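Local coordinates for DNA-binding response regulator, merR family (Colwellia psychrerythraea, PDB 3CNB), which is the signal receiver domain of a response regulator, probably phosphorylated on an aspartate to control the DNA binding expected of its merR-type partner domain, at residues Q26-L31 with K122-L127; L60-V65 with E108-K113; L49-K54 with C73-S78; K18-M23 with L115-L120. All blocks are in the same frame, centred on the assembly; numbering follows the deposited sequence.

Contact 1 (Q26-L31 with K122-L127)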
loop_
_atom_site.group_PDB
_atom_site.type_symbol
_atom_site.label_atom_id
_atom_site.label_comp_id
_atom_site.label_asym_id
_atom_site.label_seq_id
_atom_site.Cartn_x
_atom_site.Cartn_y
_atom_site.Cartn_z
ATOM N N GLN A 26 0.563 -7.558 11.163
ATOM C CA GLN A 26 -0.074 -8.617 11.950
ATOM C C GLN A 26 -1.511 -8.854 11.514
ATOM O O GLN A 26 -1.940 -9.993 11.367
ATOM C CB GLN A 26 -0.058 -8.249 13.430
ATOM C CG GLN A 26 -0.482 -9.374 14.356
ATOM C CD GLN A 26 0.367 -10.593 14.208
ATOM O OE1 GLN A 26 1.562 -10.566 14.476
ATOM N NE2 GLN A 26 -0.246 -11.686 13.784
ATOM N N PHE A 27 -2.248 -7.766 11.345
ATOM C CA PHE A 27 -3.591 -7.812 10.766
ATOM C C PHE A 27 -3.647 -8.542 9.414
ATOM O O PHE A 27 -4.534 -9.383 9.172
ATOM C CB PHE A 27 -4.145 -6.396 10.603
ATOM C CG PHE A 27 -5.550 -6.360 10.058
ATOM C CD1 PHE A 27 -6.640 -6.626 10.897
ATOM C CD2 PHE A 27 -5.781 -6.089 8.715
ATOM C CE1 PHE A 27 -7.934 -6.607 10.404
ATOM C CE2 PHE A 27 -7.074 -6.055 8.215
ATOM C CZ PHE A 27 -8.154 -6.313 9.071
ATOM N N LEU A 28 -2.717 -8.216 8.524
ATOM C CA LEU A 28 -2.729 -8.827 7.213
ATOM C C LEU A 28 -2.244 -10.278 7.226
ATOM O O LEU A 28 -2.684 -11.074 6.398
ATOM C CB LEU A 28 -1.947 -7.980 6.215
ATOM C CG LEU A 28 -2.482 -6.604 5.854
ATOM C CD1 LEU A 28 -1.442 -5.876 4.967
ATOM C CD2 LEU A 28 -3.797 -6.755 5.146
ATOM N N GLU A 29 -1.357 -10.634 8.160
ATOM C CA GLU A 29 -0.975 -12.053 8.365
ATOM C C GLU A 29 -2.110 -12.891 8.939
ATOM O O GLU A 29 -2.268 -14.052 8.558
ATOM C CB GLU A 29 0.274 -12.193 9.256
ATOM C CG GLU A 29 1.541 -11.652 8.573
ATOM C CD GLU A 29 2.798 -11.729 9.415
ATOM O OE1 GLU A 29 2.706 -11.754 10.665
ATOM O OE2 GLU A 29 3.889 -11.748 8.807
ATOM N N ASN A 30 -2.872 -12.311 9.872
ATOM C CA ASN A 30 -4.108 -12.924 10.385
ATOM C C ASN A 30 -5.073 -13.214 9.237
ATOM O O ASN A 30 -5.605 -14.302 9.141
ATOM C CB ASN A 30 -4.805 -12.012 11.409
ATOM C CG ASN A 30 -4.014 -11.849 12.697
ATOM O OD1 ASN A 30 -3.019 -12.531 12.914
ATOM N ND2 ASN A 30 -4.445 -10.910 13.553
ATOM N N LEU A 31 -5.274 -12.219 8.373
ATOM C CA LEU A 31 -6.196 -12.296 7.235
ATOM C C LEU A 31 -5.725 -13.275 6.163
ATOM O O LEU A 31 -6.529 -13.990 5.577
ATOM C CB LEU A 31 -6.327 -10.908 6.594
ATOM C CG LEU A 31 -7.692 -10.282 6.329
ATOM C CD1 LEU A 31 -7.495 -9.094 5.409
ATOM C CD2 LEU A 31 -8.694 -11.272 5.735
ATOM N N LYS A 122 -12.627 -6.049 4.136
ATOM C CA LYS A 122 -13.511 -6.274 2.979
ATOM C C LYS A 122 -12.825 -5.883 1.681
ATOM O O LYS A 122 -12.846 -6.642 0.710
ATOM C CB LYS A 122 -14.753 -5.394 3.121
ATOM C CG LYS A 122 -15.875 -5.684 2.133
ATOM C CD LYS A 122 -17.009 -6.361 2.862
ATOM C CE LYS A 122 -18.277 -6.381 2.056
ATOM N NZ LYS A 122 -19.397 -6.695 2.970
ATOM N N THR A 123 -12.233 -4.683 1.687
ATOM C CA THR A 123 -11.631 -4.054 0.511
ATOM C C THR A 123 -10.493 -4.872 -0.055
ATOM O O THR A 123 -10.542 -5.256 -1.216
ATOM C CB THR A 123 -11.147 -2.624 0.820
ATOM O OG1 THR A 123 -12.252 -1.848 1.284
ATOM C CG2 THR A 123 -10.578 -1.953 -0.418
ATOM N N ILE A 124 -9.491 -5.181 0.766
ATOM C CA ILE A 124 -8.330 -5.929 0.271
ATOM C C ILE A 124 -8.686 -7.328 -0.226
ATOM O O ILE A 124 -8.140 -7.770 -1.230
ATOM C CB ILE A 124 -7.121 -5.956 1.282
ATOM C CG1 ILE A 124 -5.841 -6.445 0.584
ATOM C CG2 ILE A 124 -7.428 -6.820 2.517
ATOM C CD1 ILE A 124 -4.557 -6.218 1.401
ATOM N N LYS A 125 -9.604 -8.012 0.459
ATOM C CA LYS A 125 -10.075 -9.325 0.002
ATOM C C LYS A 125 -10.749 -9.232 -1.379
ATOM O O LYS A 125 -10.453 -10.012 -2.281
ATOM C CB LYS A 125 -11.037 -9.926 1.028
ATOM C CG LYS A 125 -10.375 -10.381 2.315
ATOM C CD LYS A 125 -11.047 -11.631 2.858
ATOM C CE LYS A 125 -12.330 -11.328 3.603
ATOM N NZ LYS A 125 -12.973 -12.581 4.087
ATOM N N GLN A 126 -11.653 -8.270 -1.525
ATOM C CA GLN A 126 -12.279 -7.996 -2.814
ATOM C C GLN A 126 -11.232 -7.798 -3.904
ATOM O O GLN A 126 -11.232 -8.501 -4.915
ATOM C CB GLN A 126 -13.182 -6.765 -2.720
ATOM C CG GLN A 126 -14.185 -6.644 -3.855
ATOM C CD GLN A 126 -13.842 -5.526 -4.820
ATOM O OE1 GLN A 126 -13.532 -4.408 -4.408
ATOM N NE2 GLN A 126 -13.896 -5.823 -6.113
ATOM N N LEU A 127 -10.340 -6.835 -3.693
ATOM C CA LEU A 127 -9.324 -6.483 -4.700
ATOM C C LEU A 127 -8.430 -7.647 -5.110
ATOM O O LEU A 127 -8.070 -7.758 -6.279
ATOM C CB LEU A 127 -8.477 -5.278 -4.252
ATOM C CG LEU A 127 -9.227 -3.946 -4.186
ATOM C CD1 LEU A 127 -8.444 -2.917 -3.379
ATOM C CD2 LEU A 127 -9.575 -3.399 -5.583
#

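Contact 2 (L60-V65 with E108-K113)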
loop_
_atom_site.group_PDB
_atom_site.type_symbol
_atom_site.label_atom_id
_atom_site.label_comp_id
_atom_site.label_asym_id
_atom_site.label_seq_id
_atom_site.Cartn_x
_atom_site.Cartn_y
_atom_site.Cartn_z
ATOM N N LEU A 60 0.571 1.831 0.702
ATOM C CA LEU A 60 1.412 2.999 0.522
ATOM C C LEU A 60 1.028 4.162 1.446
ATOM O O LEU A 60 -0.022 4.793 1.276
ATOM C CB LEU A 60 1.334 3.438 -0.952
ATOM C CG LEU A 60 2.115 4.683 -1.404
ATOM C CD1 LEU A 60 3.601 4.415 -1.373
ATOM C CD2 LEU A 60 1.692 5.120 -2.777
ATOM N N ASP A 61 1.881 4.458 2.421
ATOM C CA ASP A 61 1.673 5.629 3.263
ATOM C C ASP A 61 2.146 6.892 2.524
ATOM O O ASP A 61 3.326 7.023 2.193
ATOM C CB ASP A 61 2.381 5.432 4.609
ATOM C CG ASP A 61 2.235 6.620 5.553
ATOM O OD1 ASP A 61 1.174 7.280 5.576
ATOM O OD2 ASP A 61 3.196 6.878 6.309
ATOM N N LEU A 62 1.215 7.812 2.279
ATOM C CA LEU A 62 1.486 9.070 1.583
ATOM C C LEU A 62 2.150 10.159 2.448
ATOM O O LEU A 62 2.239 11.328 2.036
ATOM C CB LEU A 62 0.190 9.644 0.991
ATOM C CG LEU A 62 -0.701 8.837 0.063
ATOM C CD1 LEU A 62 -1.828 9.709 -0.502
ATOM C CD2 LEU A 62 0.163 8.249 -1.037
ATOM N N MET A 63 2.580 9.801 3.653
ATOM C CA MET A 63 3.178 10.781 4.544
ATOM C C MET A 63 4.488 10.266 5.097
ATOM O O MET A 63 4.966 10.755 6.128
ATOM C CB MET A 63 2.210 11.150 5.669
ATOM C CG MET A 63 0.971 11.901 5.191
ATOM S SD MET A 63 0.217 12.884 6.464
ATOM C CE MET A 63 0.310 11.758 7.865
ATOM N N MET A 64 5.062 9.279 4.401
ATOM C CA MET A 64 6.409 8.803 4.702
ATOM C C MET A 64 7.337 9.994 4.445
ATOM O O MET A 64 7.207 10.687 3.427
ATOM C CB MET A 64 6.794 7.558 3.875
ATOM C CG MET A 64 8.278 7.192 3.960
ATOM S SD MET A 64 8.839 5.662 3.205
ATOM C CE MET A 64 8.359 4.561 4.507
ATOM N N VAL A 65 8.203 10.261 5.421
ATOM C CA VAL A 65 9.108 11.406 5.394
ATOM C C VAL A 65 10.196 11.145 4.357
ATOM O O VAL A 65 10.835 10.092 4.376
ATOM C CB VAL A 65 9.724 11.658 6.805
ATOM C CG1 VAL A 65 10.751 12.791 6.789
ATOM C CG2 VAL A 65 8.624 11.960 7.818
ATOM N N GLU A 108 -6.148 2.180 -5.879
ATOM C CA GLU A 108 -7.562 1.718 -5.914
ATOM C C GLU A 108 -8.434 2.622 -5.073
ATOM O O GLU A 108 -9.614 2.858 -5.372
ATOM C CB GLU A 108 -7.707 0.279 -5.387
ATOM C CG GLU A 108 -6.963 -0.758 -6.170
ATOM C CD GLU A 108 -7.335 -0.777 -7.620
ATOM O OE1 GLU A 108 -8.537 -0.596 -7.943
ATOM O OE2 GLU A 108 -6.420 -0.984 -8.440
ATOM N N THR A 109 -7.830 3.110 -3.999
ATOM C CA THR A 109 -8.519 3.865 -2.985
ATOM C C THR A 109 -7.507 4.409 -1.992
ATOM O O THR A 109 -6.313 4.105 -2.068
ATOM C CB THR A 109 -9.580 2.989 -2.263
ATOM O OG1 THR A 109 -10.382 3.821 -1.417
ATOM C CG2 THR A 109 -8.925 1.843 -1.472
ATOM N N CYS A 110 -7.992 5.226 -1.067
ATOM C CA CYS A 110 -7.145 5.819 -0.078
ATOM C C CYS A 110 -7.835 5.766 1.284
ATOM O O CYS A 110 -8.981 6.171 1.417
ATOM C CB CYS A 110 -6.780 7.248 -0.483
ATOM S SG CYS A 110 -5.673 8.101 0.656
ATOM N N PHE A 111 -7.125 5.237 2.275
ATOM C CA PHE A 111 -7.621 5.128 3.631
ATOM C C PHE A 111 -7.094 6.259 4.490
ATOM O O PHE A 111 -5.904 6.557 4.461
ATOM C CB PHE A 111 -7.182 3.796 4.239
ATOM C CG PHE A 111 -8.023 2.629 3.813
ATOM C CD1 PHE A 111 -9.043 2.169 4.636
ATOM C CD2 PHE A 111 -7.802 1.991 2.590
ATOM C CE1 PHE A 111 -9.834 1.091 4.255
ATOM C CE2 PHE A 111 -8.569 0.917 2.202
ATOM C CZ PHE A 111 -9.602 0.467 3.038
ATOM N N GLY A 112 -7.987 6.893 5.248
ATOM C CA GLY A 112 -7.593 7.878 6.250
ATOM C C GLY A 112 -7.102 7.205 7.510
ATOM O O GLY A 112 -7.369 6.026 7.718
ATOM N N LYS A 113 -6.373 7.943 8.340
ATOM C CA LYS A 113 -5.928 7.432 9.642
ATOM C C LYS A 113 -6.700 8.138 10.759
ATOM O O LYS A 113 -6.950 9.328 10.648
ATOM C CB LYS A 113 -4.406 7.548 9.804
ATOM C CG LYS A 113 -3.642 6.575 8.895
ATOM C CD LYS A 113 -2.156 6.619 9.122
ATOM C CE LYS A 113 -1.425 6.012 7.947
ATOM N NZ LYS A 113 0.019 6.395 7.964
#

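Contact 3 (L49-K54 with C73-S78)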
loop_
_atom_site.group_PDB
_atom_site.type_symbol
_atom_site.label_atom_id
_atom_site.label_comp_id
_atom_site.label_asym_id
_atom_site.label_seq_id
_atom_site.Cartn_x
_atom_site.Cartn_y
_atom_site.Cartn_z
ATOM N N LEU A 49 12.654 -2.923 -2.268
ATOM C CA LEU A 49 11.728 -4.027 -2.008
ATOM C C LEU A 49 10.610 -4.154 -3.049
ATOM O O LEU A 49 10.138 -5.253 -3.306
ATOM C CB LEU A 49 11.174 -3.930 -0.600
ATOM C CG LEU A 49 11.957 -4.685 0.496
ATOM C CD1 LEU A 49 13.440 -4.453 0.439
ATOM C CD2 LEU A 49 11.435 -4.346 1.891
ATOM N N LEU A 50 10.238 -3.049 -3.698
ATOM C CA LEU A 50 9.381 -3.112 -4.894
ATOM C C LEU A 50 9.830 -4.212 -5.846
ATOM O O LEU A 50 9.013 -4.950 -6.387
ATOM C CB LEU A 50 9.442 -1.797 -5.656
ATOM C CG LEU A 50 8.218 -1.094 -6.249
ATOM C CD1 LEU A 50 8.657 -0.208 -7.389
ATOM C CD2 LEU A 50 7.108 -2.022 -6.706
ATOM N N HIS A 51 11.138 -4.298 -6.070
ATOM C CA HIS A 51 11.694 -5.285 -6.987
ATOM C C HIS A 51 11.915 -6.640 -6.331
ATOM O O HIS A 51 11.555 -7.667 -6.908
ATOM C CB HIS A 51 12.982 -4.752 -7.601
ATOM C CG HIS A 51 12.778 -3.504 -8.396
ATOM N ND1 HIS A 51 12.397 -3.525 -9.717
ATOM C CD2 HIS A 51 12.867 -2.195 -8.050
ATOM C CE1 HIS A 51 12.268 -2.285 -10.156
ATOM N NE2 HIS A 51 12.544 -1.460 -9.165
ATOM N N THR A 52 12.493 -6.655 -5.132
ATOM C CA THR A 52 12.977 -7.927 -4.553
ATOM C C THR A 52 11.864 -8.809 -3.952
ATOM O O THR A 52 11.987 -10.034 -3.890
ATOM C CB THR A 52 14.078 -7.709 -3.501
ATOM O OG1 THR A 52 13.564 -6.936 -2.412
ATOM C CG2 THR A 52 15.267 -6.983 -4.099
ATOM N N VAL A 53 10.794 -8.167 -3.498
ATOM C CA VAL A 53 9.672 -8.840 -2.857
ATOM C C VAL A 53 8.648 -9.227 -3.935
ATOM O O VAL A 53 7.900 -10.185 -3.765
ATOM C CB VAL A 53 9.091 -7.906 -1.749
ATOM C CG1 VAL A 53 7.680 -8.261 -1.346
ATOM C CG2 VAL A 53 10.037 -7.874 -0.535
ATOM N N LYS A 54 8.671 -8.497 -5.053
ATOM C CA LYS A 54 7.696 -8.628 -6.151
ATOM C C LYS A 54 6.258 -8.685 -5.616
ATOM O O LYS A 54 5.590 -9.707 -5.766
ATOM C CB LYS A 54 7.992 -9.858 -7.022
ATOM C CG LYS A 54 9.353 -9.860 -7.702
ATOM C CD LYS A 54 9.962 -11.263 -7.745
ATOM C CE LYS A 54 9.353 -12.115 -8.853
ATOM N NZ LYS A 54 10.007 -13.453 -8.949
ATOM N N CYS A 73 3.410 6.183 -6.455
ATOM C CA CYS A 73 2.203 5.515 -6.979
ATOM C C CYS A 73 2.123 5.592 -8.500
ATOM O O CYS A 73 1.862 4.594 -9.173
ATOM C CB CYS A 73 0.943 6.137 -6.384
ATOM S SG CYS A 73 -0.597 5.315 -6.908
ATOM N N HIS A 74 2.354 6.783 -9.038
ATOM C CA HIS A 74 2.403 6.975 -10.476
ATOM C C HIS A 74 3.458 6.088 -11.132
ATOM O O HIS A 74 3.158 5.399 -12.114
ATOM C CB HIS A 74 2.672 8.446 -10.787
ATOM C CG HIS A 74 2.686 8.762 -12.247
ATOM N ND1 HIS A 74 1.718 8.307 -13.115
ATOM C CD2 HIS A 74 3.537 9.509 -12.985
ATOM C CE1 HIS A 74 1.979 8.752 -14.330
ATOM N NE2 HIS A 74 3.072 9.491 -14.276
ATOM N N ARG A 75 4.675 6.071 -10.577
ATOM C CA ARG A 75 5.749 5.172 -11.080
ATOM C C ARG A 75 5.374 3.696 -11.038
ATOM O O ARG A 75 5.714 2.966 -11.959
ATOM C CB ARG A 75 7.088 5.388 -10.333
ATOM C CG ARG A 75 8.251 4.450 -10.756
ATOM C CD ARG A 75 8.416 3.254 -9.788
ATOM N NE ARG A 75 9.440 2.301 -10.234
ATOM C CZ ARG A 75 9.209 1.197 -10.941
ATOM N NH1 ARG A 75 7.974 0.862 -11.287
ATOM N NH2 ARG A 75 10.218 0.414 -11.295
ATOM N N ILE A 76 4.719 3.246 -9.964
ATOM C CA ILE A 76 4.294 1.836 -9.869
ATOM C C ILE A 76 3.280 1.498 -10.967
ATOM O O ILE A 76 3.444 0.523 -11.700
ATOM C CB ILE A 76 3.699 1.456 -8.477
ATOM C CG1 ILE A 76 4.801 1.443 -7.410
ATOM C CG2 ILE A 76 2.984 0.047 -8.540
ATOM C CD1 ILE A 76 4.322 1.624 -5.974
ATOM N N LYS A 77 2.249 2.328 -11.085
ATOM C CA LYS A 77 1.110 2.006 -11.954
ATOM C C LYS A 77 1.327 2.307 -13.443
ATOM O O LYS A 77 0.533 1.873 -14.278
ATOM C CB LYS A 77 -0.173 2.690 -11.426
ATOM C CG LYS A 77 -0.609 2.186 -10.036
ATOM C CD LYS A 77 -0.984 0.704 -10.067
ATOM C CE LYS A 77 -2.259 0.414 -10.883
ATOM N NZ LYS A 77 -2.633 -1.020 -10.699
ATOM N N SER A 78 2.389 3.036 -13.787
ATOM C CA SER A 78 2.648 3.381 -15.193
ATOM C C SER A 78 3.834 2.635 -15.820
ATOM O O SER A 78 4.179 2.887 -16.977
ATOM C CB SER A 78 2.866 4.880 -15.369
ATOM O OG SER A 78 3.979 5.317 -14.600
#

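Contact 4 (K18-M23 with L115-L120)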
loop_
_atom_site.group_PDB
_atom_site.type_symbol
_atom_site.label_atom_id
_atom_site.label_comp_id
_atom_site.label_asym_id
_atom_site.label_seq_id
_atom_site.Cartn_x
_atom_site.Cartn_y
_atom_site.Cartn_z
ATOM N N LYS A 18 6.745 2.533 12.844
ATOM C CA LYS A 18 7.069 1.154 13.198
ATOM C C LYS A 18 5.936 0.390 13.888
ATOM O O LYS A 18 5.647 -0.745 13.514
ATOM C CB LYS A 18 8.308 1.126 14.091
ATOM C CG LYS A 18 9.314 0.040 13.759
ATOM C CD LYS A 18 8.993 -1.297 14.401
ATOM C CE LYS A 18 10.162 -2.262 14.237
ATOM N NZ LYS A 18 9.836 -3.631 14.709
ATOM N N GLU A 19 5.321 1.007 14.898
ATOM C CA GLU A 19 4.257 0.371 15.675
ATOM C C GLU A 19 3.051 0.057 14.799
ATOM O O GLU A 19 2.484 -1.032 14.885
ATOM C CB GLU A 19 3.827 1.275 16.828
ATOM C CG GLU A 19 4.646 1.131 18.107
ATOM C CD GLU A 19 3.954 1.793 19.303
ATOM O OE1 GLU A 19 4.638 2.509 20.070
ATOM O OE2 GLU A 19 2.721 1.604 19.467
ATOM N N PHE A 20 2.678 1.031 13.964
ATOM C CA PHE A 20 1.601 0.883 12.995
ATOM C C PHE A 20 1.928 -0.136 11.896
ATOM O O PHE A 20 1.068 -0.942 11.523
ATOM C CB PHE A 20 1.218 2.231 12.370
ATOM C CG PHE A 20 0.058 2.131 11.419
ATOM C CD1 PHE A 20 -1.220 1.784 11.889
ATOM C CD2 PHE A 20 0.245 2.338 10.051
ATOM C CE1 PHE A 20 -2.287 1.660 10.989
ATOM C CE2 PHE A 20 -0.809 2.225 9.149
ATOM C CZ PHE A 20 -2.077 1.886 9.608
ATOM N N ALA A 21 3.164 -0.106 11.393
ATOM C CA ALA A 21 3.611 -1.064 10.381
ATOM C C ALA A 21 3.552 -2.499 10.881
ATOM O O ALA A 21 3.275 -3.411 10.096
ATOM C CB ALA A 21 5.034 -0.733 9.890
ATOM N N ASP A 22 3.817 -2.699 12.174
ATOM C CA ASP A 22 3.798 -4.040 12.773
ATOM C C ASP A 22 2.356 -4.489 12.998
ATOM O O ASP A 22 2.058 -5.680 12.926
ATOM C CB ASP A 22 4.553 -4.077 14.115
ATOM C CG ASP A 22 6.077 -3.876 13.970
ATOM O OD1 ASP A 22 6.595 -3.750 12.835
ATOM O OD2 ASP A 22 6.753 -3.827 15.023
ATOM N N MET A 23 1.478 -3.527 13.284
ATOM C CA MET A 23 0.054 -3.805 13.502
ATOM C C MET A 23 -0.648 -4.153 12.193
ATOM O O MET A 23 -1.360 -5.164 12.112
ATOM C CB MET A 23 -0.646 -2.630 14.204
ATOM C CG MET A 23 -2.174 -2.599 14.002
ATOM S SD MET A 23 -3.048 -1.330 14.917
ATOM C CE MET A 23 -2.345 -1.665 16.557
ATOM N N LEU A 115 -6.951 4.059 10.661
ATOM C CA LEU A 115 -7.449 3.211 9.593
ATOM C C LEU A 115 -8.691 2.425 10.010
ATOM O O LEU A 115 -8.725 1.867 11.093
ATOM C CB LEU A 115 -6.326 2.273 9.169
ATOM C CG LEU A 115 -6.447 1.585 7.820
ATOM C CD1 LEU A 115 -5.107 1.563 7.170
ATOM C CD2 LEU A 115 -7.001 0.179 7.992
ATOM N N ASN A 116 -9.718 2.406 9.164
ATOM C CA ASN A 116 -10.892 1.574 9.434
ATOM C C ASN A 116 -10.587 0.137 8.996
ATOM O O ASN A 116 -10.636 -0.185 7.812
ATOM C CB ASN A 116 -12.126 2.116 8.712
ATOM C CG ASN A 116 -13.430 1.445 9.181
ATOM O OD1 ASN A 116 -13.467 0.258 9.457
ATOM N ND2 ASN A 116 -14.491 2.222 9.278
ATOM N N PHE A 117 -10.249 -0.714 9.962
ATOM C CA PHE A 117 -9.860 -2.085 9.674
ATOM C C PHE A 117 -11.011 -3.012 9.213
ATOM O O PHE A 117 -10.772 -3.989 8.526
ATOM C CB PHE A 117 -9.109 -2.676 10.870
ATOM C CG PHE A 117 -7.684 -2.207 10.980
ATOM C CD1 PHE A 117 -6.673 -2.878 10.315
ATOM C CD2 PHE A 117 -7.359 -1.097 11.754
ATOM C CE1 PHE A 117 -5.350 -2.459 10.412
ATOM C CE2 PHE A 117 -6.040 -0.662 11.861
ATOM C CZ PHE A 117 -5.033 -1.343 11.190
ATOM N N THR A 118 -12.248 -2.712 9.597
ATOM C CA THR A 118 -13.417 -3.414 9.011
ATOM C C THR A 118 -13.543 -3.174 7.495
ATOM O O THR A 118 -13.682 -4.111 6.690
ATOM C CB THR A 118 -14.710 -2.959 9.710
ATOM O OG1 THR A 118 -14.632 -3.323 11.088
ATOM C CG2 THR A 118 -15.965 -3.603 9.094
ATOM N N LEU A 119 -13.492 -1.912 7.106
ATOM C CA LEU A 119 -13.493 -1.583 5.685
ATOM C C LEU A 119 -12.282 -2.167 4.919
ATOM O O LEU A 119 -12.435 -2.716 3.828
ATOM C CB LEU A 119 -13.574 -0.076 5.534
ATOM C CG LEU A 119 -13.561 0.520 4.117
ATOM C CD1 LEU A 119 -14.675 -0.051 3.210
ATOM C CD2 LEU A 119 -13.639 2.036 4.212
ATOM N N LEU A 120 -11.092 -2.077 5.509
ATOM C CA LEU A 120 -9.896 -2.648 4.895
ATOM C C LEU A 120 -9.974 -4.147 4.678
ATOM O O LEU A 120 -9.604 -4.629 3.612
ATOM C CB LEU A 120 -8.640 -2.301 5.706
ATOM C CG LEU A 120 -7.354 -2.975 5.181
ATOM C CD1 LEU A 120 -6.887 -2.302 3.852
ATOM C CD2 LEU A 120 -6.226 -3.020 6.221
#

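Contact 1 (Q26-L31 with K122-L127)
Leu31 leans on Ile124 and Lys125 where helices 18-31 and 117-129 pack side by side on one face of the parallel sheet, as in the CheY-like receiver fold. The axes of the two short segments come within 11.9 Å at an angle of 53°, a separation that the leucine and isoleucine side chains span. The CB of Leu31 points at the other helix, and an off-staggered chi1 of -129° carries CG forward so that its two methyls fan out to different partners. CD1 reaches Ile124 CG2 at 3.7 Å, the two side chains sliding past each other in opposite directions. CD2 rests on the aliphatic part of Lys125, 3.7 Å from its CD, a use of lysine that suits the solvent side of the interface: the methylenes pack, and the ammonium has a long, weak pairing with Glu121. One turn earlier, buried Leu28 adds a second layer nearer the sheet, where it also touches Ile37. Ile124, whose chi1 of -166° swings CG1 to the far side from its own N, sends one branch to each leucine, and its CD1 ends 3.9 Å from Leu28 CD2.

Contact 2 (L60-V65 with E108-K113)
The predicted phosphorylation site of the receiver domain brings Asp61 and Lys113 together at the C-terminal ends of strands 57-61 and 109-112, the place where CheY-like proteins keep their active site. These two strands are not neighbours in the sheet, for strand 86-91 runs between them, so a long lysine has to cross the distance. Asp61 is the predicted phosphoacceptor, unmodified in this crystal. Lysine suits the other end because its chain, extended beyond CG, spans the gap and delivers NZ to Asp61 OD1 at 2.8 Å, a salt bridge in which the two side chains cross at about a right angle. NZ does not lie in the carboxylate plane but meets OD1 from above, 70° out of it. OD1 also receives a weak bond from Met63 N at 3.5 Å, which may help to limit the turning of the carboxylate. A second salt bridge ties Lys113 NZ to Glu15, whose other oxygen lies close to Asp61 OD2; the lysine therefore probably offsets the repulsion within this acidic cluster. In relatives the corresponding lysine contacts the phosphoryl group, and a similar part is likely here. Beside the salt bridge the contact turns apolar. Leu62, just past the strand, touches Ile102 of helix 96-104, and the compact thiol of Cys110 is buried against Val99 and Ile102 of the same helix. There Leu62 CD1 stops 4.3 Å from Cys110 SG.

Contact 3 (L49-K54 with C73-S78)
His74 O, in the last turn of helix 69-77 and next to the Arg75 that meets Leu50 across the contact, is gripped twice by Ser78: OG donates to it over 2.6 Å, and the backbone N adds a weak bond at 3.0 Å. A serine is well placed there to take up a carbonyl at the helix end. Arg75 itself faces helix 43-52. CD1 of Leu50 sits over the centre of one face of its guanidinium, 3.8 Å above the plane, and arginine is apt because that flat face can take a methyl. The chain of Arg75 starts out on the side away from its own N (chi1 178°), and a bend at chi2 (-99°) then lays the group across Leu50, which arrives from the opposite direction. Arg75 NH2 also lies 3.6 Å from His51 CE1, at the solvent edge. The two side chains meet obliquely there, with guanidinium and imidazole planes 71° apart, and no hydrogen bond joins them. On the buried side, the same leucine methyl, Leu50 CD1, touches Ile76 CG1 at 4.2 Å. Helices 43-52 and 69-77, which flank strand 57-61 in the chain, are thus packed side by side on the same face of the parallel sheet of the CheY-like receiver domain. Leu50 also touches Ile85 and Thr82 in the loop that leads into strand 86-91, while Ile76 packs down on Val87 of that strand, so the pair of helices is seated on the sheet.

Contact 4 (K18-M23 with L115-L120)
Leu115 meets two aromatic rings at once, one across the contact and one in its own segment: its CD1 lies at the edge of the Phe20 ring, near the ring plane and 3.9 Å from CZ, while its CD2 sits over the centre of the Phe117 ring, 3.7 Å above that plane. A leucine suits this spot because its forked end offers one methyl to each ring. Phe20, with CG anti to the backbone N (chi1 -177°), reaches across from helix 18-31 and slides past Phe117, the CE1 of Phe20 coming 4.1 Å from the CZ of Phe117. Met23, flexible and weakly polar, closes the outer side. Its CG lies 4.2 Å from Phe117 CZ, and its SD makes an oblique Met-aromatic contact, 5.1 Å from the Phe117 ring centroid. Phe117 opens helix 117-129, whose start is fixed by Asn116 at the N-cap: its OD1 accepts from Leu119 N at 3.2 Å. Phe117 also meets Phe27 edge-to-face. No hydrogen bond crosses between the two segments; the union of the helix ends in this receiver fold depends on shape and on dispersion among rings, methyls and sulfur, with little directional demand.

How the contacts relate
Contacts 1 and 4 are two stations along the same helix pair, 18-31 with 117-129, their centres 10 Å apart; Phe27 joins them, its CE2 lying 3.7 Å from Leu120 CD2. Contact 2 holds the predicted phosphorylation site and is 11 Å from contact 4 between centres, where Lys113 CE rests 4.0 Å from Phe20 CE2, so the aromatic cluster of contact 4 borders the site lysine. Phe111, in strand 109-112, packs on helix 117-129 and links contact 2 to contact 1 as well. Contact 3 lies on the other side of the chain's centre, about 20 Å from contact 1 between centres, yet reaches contact 2 through Leu60 CD2 and Cys73 CB, 3.8 Å apart.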